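Long-range contacts in enoyl-acyl carrier protein reductase (Uncultured bacterium, PDB 6KIA), which probably reduces enoyl-acyl carrier protein intermediates of fatty acid synthesis, using NADH bound in a Rossmann-type fold, and confers resistance to triclosan: residues A[332-337]-A[386-391]; A[298-303]-A[375-380]. All blocks are in the same frame, centred on the assembly; numbering follows the deposited sequence.

Contact 1: A[332-337]-A[386-391]; sequences VLSEGH and MHKSRD
An isolated beta bridge between Leu333 and His387 ties two interhelical loops, the one after helix 320-331 to the one after helix 370-385. Two backbone hydrogen bonds flank it: Lys388 N gives to Val332 O at 2.9 Å and Ser334 N gives to Met386 O at 3.0 Å, each nearly straight at 165° and in the acceptor's carbonyl plane. Past the bridge, Ser334 to His337 form a type II turn closed by His337 N on Ser334 O.

A water lies 2.7 Å from Val332 O and accepts from Ser389 N; it may add a second donor to that carbonyl.

Apolar contact centres on the imidazole of His387. Leu333 CD2 sits over one face, 3.7 Å from the ring centroid and 5° off its normal, a CH-pi contact. Val332 CG2 approaches the same ring obliquely at CD2. The ring's rotation is fixed at both nitrogens, ND1 by Ile383 O and NE2 by Val394 N, consistent with a proton on ND1. Met386 CA lies 4.3 Å from the centroid of the His337 ring in a CH-pi contact over one face, with Met386 CG nearest His337 CD2; the side chains cross at about a right angle, and the thioether runs on toward helix 339-351.

Lys388 stretches out along the first loop: its NZ bonds Glu331 O at the end of helix 320-331, and its CE passes 3.3 Å from Leu333 O.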
# COMPACT_ATOMS: atom_id res chain seq x y z
N VAL A 332 -8.76 -18.58 17.40
CA VAL A 332 -7.33 -18.74 17.17
C VAL A 332 -6.48 -18.39 18.42
O VAL A 332 -5.27 -18.57 18.42
CB VAL A 332 -6.83 -17.88 15.97
CG1 VAL A 332 -7.49 -18.37 14.69
CG2 VAL A 332 -7.08 -16.40 16.20
N LEU A 333 -7.13 -17.93 19.49
CA LEU A 333 -6.42 -17.63 20.74
C LEU A 333 -6.34 -18.87 21.64
O LEU A 333 -7.27 -19.68 21.67
CB LEU A 333 -7.10 -16.47 21.47
CG LEU A 333 -7.15 -15.14 20.71
CD1 LEU A 333 -7.90 -14.07 21.50
CD2 LEU A 333 -5.71 -14.69 20.41
N SER A 334 -5.24 -19.00 22.36
CA SER A 334 -5.03 -20.11 23.29
C SER A 334 -6.10 -20.10 24.35
O SER A 334 -6.63 -19.04 24.69
CB SER A 334 -3.65 -20.03 23.95
OG SER A 334 -2.61 -19.94 23.00
N GLU A 335 -6.44 -21.29 24.86
CA GLU A 335 -7.36 -21.39 25.98
C GLU A 335 -6.88 -20.53 27.14
O GLU A 335 -5.69 -20.51 27.45
CB GLU A 335 -7.53 -22.85 26.43
CG GLU A 335 -8.92 -23.15 26.99
CD GLU A 335 -9.01 -24.48 27.71
OE1 GLU A 335 -8.10 -25.33 27.52
OE2 GLU A 335 -9.98 -24.69 28.47
N GLY A 336 -7.79 -19.81 27.78
CA GLY A 336 -7.39 -18.98 28.90
C GLY A 336 -7.11 -17.56 28.48
O GLY A 336 -6.97 -16.66 29.31
N HIS A 337 -7.01 -17.32 27.17
CA HIS A 337 -6.88 -15.95 26.72
C HIS A 337 -8.17 -15.53 26.05
O HIS A 337 -8.66 -16.24 25.17
CB HIS A 337 -5.71 -15.77 25.75
CG HIS A 337 -4.36 -15.87 26.40
ND1 HIS A 337 -3.53 -16.95 26.21
CD2 HIS A 337 -3.72 -15.04 27.25
CE1 HIS A 337 -2.42 -16.77 26.91
NE2 HIS A 337 -2.51 -15.61 27.54
N MET A 386 -0.44 -14.54 22.63
CA MET A 386 -1.79 -15.01 23.01
C MET A 386 -2.38 -16.09 22.08
O MET A 386 -3.42 -16.67 22.40
CB MET A 386 -2.77 -13.85 23.05
CG MET A 386 -2.50 -12.84 24.14
SD MET A 386 -3.60 -11.45 23.91
CE MET A 386 -3.05 -10.36 25.22
N HIS A 387 -1.72 -16.35 20.96
CA HIS A 387 -2.29 -17.21 19.92
C HIS A 387 -1.90 -18.68 20.07
O HIS A 387 -0.80 -18.99 20.52
CB HIS A 387 -1.86 -16.71 18.54
CG HIS A 387 -2.54 -15.45 18.12
ND1 HIS A 387 -2.24 -14.22 18.68
CD2 HIS A 387 -3.50 -15.22 17.20
CE1 HIS A 387 -2.99 -13.29 18.12
NE2 HIS A 387 -3.78 -13.87 17.23
N LYS A 388 -2.82 -19.57 19.68
CA LYS A 388 -2.54 -21.00 19.65
C LYS A 388 -1.31 -21.25 18.79
O LYS A 388 -0.41 -22.00 19.16
CB LYS A 388 -3.73 -21.80 19.10
CG LYS A 388 -4.95 -21.80 19.99
CD LYS A 388 -6.03 -22.73 19.44
CE LYS A 388 -7.29 -22.67 20.31
NZ LYS A 388 -8.50 -23.21 19.62
N SER A 389 -1.29 -20.59 17.63
CA SER A 389 -0.24 -20.75 16.65
C SER A 389 0.10 -19.41 16.00
O SER A 389 -0.79 -18.66 15.60
CB SER A 389 -0.64 -21.74 15.57
OG SER A 389 0.34 -21.76 14.56
N ARG A 390 1.40 -19.12 15.90
CA ARG A 390 1.87 -17.86 15.34
C ARG A 390 1.68 -17.80 13.82
O ARG A 390 2.05 -16.81 13.19
CB ARG A 390 3.35 -17.66 15.68
CG ARG A 390 4.25 -18.69 15.04
CD ARG A 390 5.72 -18.29 15.11
NE ARG A 390 6.60 -19.39 14.72
CZ ARG A 390 6.97 -20.38 15.52
NH1 ARG A 390 6.55 -20.43 16.78
NH2 ARG A 390 7.77 -21.33 15.06
N ASP A 391 1.11 -18.86 13.24
CA ASP A 391 0.80 -18.90 11.81
C ASP A 391 -0.70 -18.78 11.55
O ASP A 391 -1.15 -18.83 10.41
CB ASP A 391 1.33 -20.20 11.19
CG ASP A 391 2.84 -20.35 11.33
OD1 ASP A 391 3.54 -19.33 11.53
OD2 ASP A 391 3.33 -21.50 11.23
O HOH W 1 -3.64 -19.48 16.48

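Contact 2: A[298-303]-A[375-380]; sequences IFVGVE and IMIGTS
Val300 lays its CG1 methyl against the end of Ile377, crossing that side chain at about a right angle, with CG1 only 3.5 Å from Ile377 CD1, tighter than usual for two carbons. Val300 belongs to a type II beta turn, Phe299 to Val302, whose tip packs on helix 370-385 of this Rossmann-clan reductase. CG1 stands anti to the backbone N (chi1 173°), which also brings it beside Ser380 OG.

Gly301 follows, with the positive phi (110°) expected at the third position of such a turn. Having no side chain, it lets Met376 come right up to the backbone: Met376 CG is 3.7 Å from Gly301 CA. The methionine leaves the helix extended, then bends at its last torsion (chi3 68°), which places Met376 CE 3.4 Å from Val300 O.

The polar part of the buried interface is the carboxylate of Glu303. Its CG takes the crowded position between backbone N and carbonyl carbon, and the chain bends at chi2, so the acid folds back under its own turn. Glu303 OE1 accepts from Gly301 N at 2.9 Å. Glu303 OE2 accepts from Ser380 OG at 2.6 Å; both oxygens use their syn lone pairs. A water also donates to OE2 and to Ser380 O. Three hydrogen bonds thus hold the group, consistent with an ionised acid.

Phe299, the first residue of the turn, meets Tyr179 edge-to-face and the ring of Tyr257, and the Glu303 side chain lies about 9 Å from the bound NADH. Next to Ser380, Thr379 turns its hydroxyl back along the helix, where Thr379 OG1 donates to Ile375 O, one turn earlier, at 2.5 Å; that carbonyl also accepts from Thr379 N.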
# COMPACT_ATOMS: atom_id res chain seq x y z
N ILE A 298 7.06 -6.38 7.84
CA ILE A 298 8.24 -6.03 8.60
C ILE A 298 7.97 -4.95 9.65
O ILE A 298 8.70 -4.85 10.63
CB ILE A 298 9.37 -5.53 7.68
CG1 ILE A 298 8.91 -4.30 6.89
CG2 ILE A 298 9.82 -6.63 6.74
CD1 ILE A 298 10.02 -3.63 6.11
N PHE A 299 6.93 -4.16 9.43
CA PHE A 299 6.59 -3.08 10.35
C PHE A 299 5.93 -3.67 11.59
O PHE A 299 4.73 -3.59 11.73
CB PHE A 299 5.64 -2.06 9.69
CG PHE A 299 6.17 -1.47 8.41
CD1 PHE A 299 7.52 -1.20 8.25
CD2 PHE A 299 5.29 -1.15 7.38
CE1 PHE A 299 7.99 -0.65 7.07
CE2 PHE A 299 5.76 -0.59 6.20
CZ PHE A 299 7.11 -0.35 6.05
N VAL A 300 6.71 -4.27 12.48
CA VAL A 300 6.15 -4.84 13.71
C VAL A 300 5.40 -3.77 14.51
O VAL A 300 5.97 -2.72 14.86
CB VAL A 300 7.26 -5.48 14.58
CG1 VAL A 300 6.72 -5.93 15.94
CG2 VAL A 300 7.89 -6.65 13.85
N GLY A 301 4.12 -4.01 14.75
CA GLY A 301 3.30 -3.06 15.48
C GLY A 301 2.29 -2.39 14.59
O GLY A 301 1.32 -1.85 15.10
N VAL A 302 2.50 -2.41 13.28
CA VAL A 302 1.53 -1.80 12.37
C VAL A 302 0.13 -2.42 12.60
O VAL A 302 -0.91 -1.73 12.55
CB VAL A 302 1.98 -1.94 10.88
CG1 VAL A 302 1.92 -3.39 10.39
CG2 VAL A 302 1.16 -0.99 9.96
N GLU A 303 0.13 -3.71 12.90
CA GLU A 303 -1.11 -4.46 13.04
C GLU A 303 -1.88 -4.09 14.32
O GLU A 303 -3.07 -4.41 14.45
CB GLU A 303 -0.81 -5.97 13.01
CG GLU A 303 -0.33 -6.52 14.37
CD GLU A 303 1.10 -6.20 14.73
OE1 GLU A 303 1.86 -5.65 13.90
OE2 GLU A 303 1.44 -6.43 15.92
N ILE A 375 6.86 0.12 24.01
CA ILE A 375 5.45 -0.18 24.18
C ILE A 375 4.83 -0.86 22.93
O ILE A 375 3.98 -1.75 23.05
CB ILE A 375 4.64 1.09 24.55
CG1 ILE A 375 3.23 0.72 25.01
CG2 ILE A 375 4.63 2.12 23.43
CD1 ILE A 375 2.40 1.91 25.45
N MET A 376 5.27 -0.45 21.74
CA MET A 376 4.69 -0.99 20.50
C MET A 376 5.18 -2.41 20.25
O MET A 376 4.39 -3.32 20.00
CB MET A 376 5.03 -0.11 19.29
CG MET A 376 4.47 -0.68 18.00
SD MET A 376 4.72 0.40 16.58
CE MET A 376 6.50 0.28 16.42
N ILE A 377 6.48 -2.63 20.34
CA ILE A 377 7.00 -3.96 20.10
C ILE A 377 6.61 -4.91 21.24
O ILE A 377 6.28 -6.07 20.99
CB ILE A 377 8.53 -3.93 19.93
CG1 ILE A 377 8.91 -2.96 18.83
CG2 ILE A 377 9.09 -5.34 19.73
CD1 ILE A 377 8.65 -3.47 17.44
N GLY A 378 6.62 -4.40 22.47
CA GLY A 378 6.21 -5.19 23.61
C GLY A 378 4.76 -5.64 23.47
O GLY A 378 4.44 -6.83 23.67
N THR A 379 3.88 -4.69 23.14
CA THR A 379 2.46 -5.01 23.00
C THR A 379 2.21 -5.99 21.84
O THR A 379 1.46 -6.98 21.97
CB THR A 379 1.63 -3.72 22.80
OG1 THR A 379 1.85 -2.82 23.92
CG2 THR A 379 0.16 -4.04 22.70
N SER A 380 2.85 -5.72 20.70
CA SER A 380 2.69 -6.59 19.54
C SER A 380 3.13 -8.03 19.86
O SER A 380 2.43 -9.02 19.55
CB SER A 380 3.49 -6.01 18.35
OG SER A 380 3.54 -6.94 17.28
O HOH W 2 0.21 -8.30 17.53

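Overall arrangement
Helix 370-385 joins the two contacts: it carries residues 375-380 of contact 2 and runs out just before residues 386-391 of contact 1. Their centres are about 17 Å apart and their nearest atoms about 7 Å, so they do not touch. Along the chain the segments alternate, 298-303, 332-337, 375-380, 386-391, so the two pairings cross, and helix 339-351 packs on both Met376 and Met386. Contact 2 is buried, with the Glu303 side chain about 9 Å from the bound NADH, whereas contact 1 is partly buried and farther from the chain's centre. Together they tie the middle of helix 370-385, and the loop after it, to loops of the helical region that follows strand 283-287.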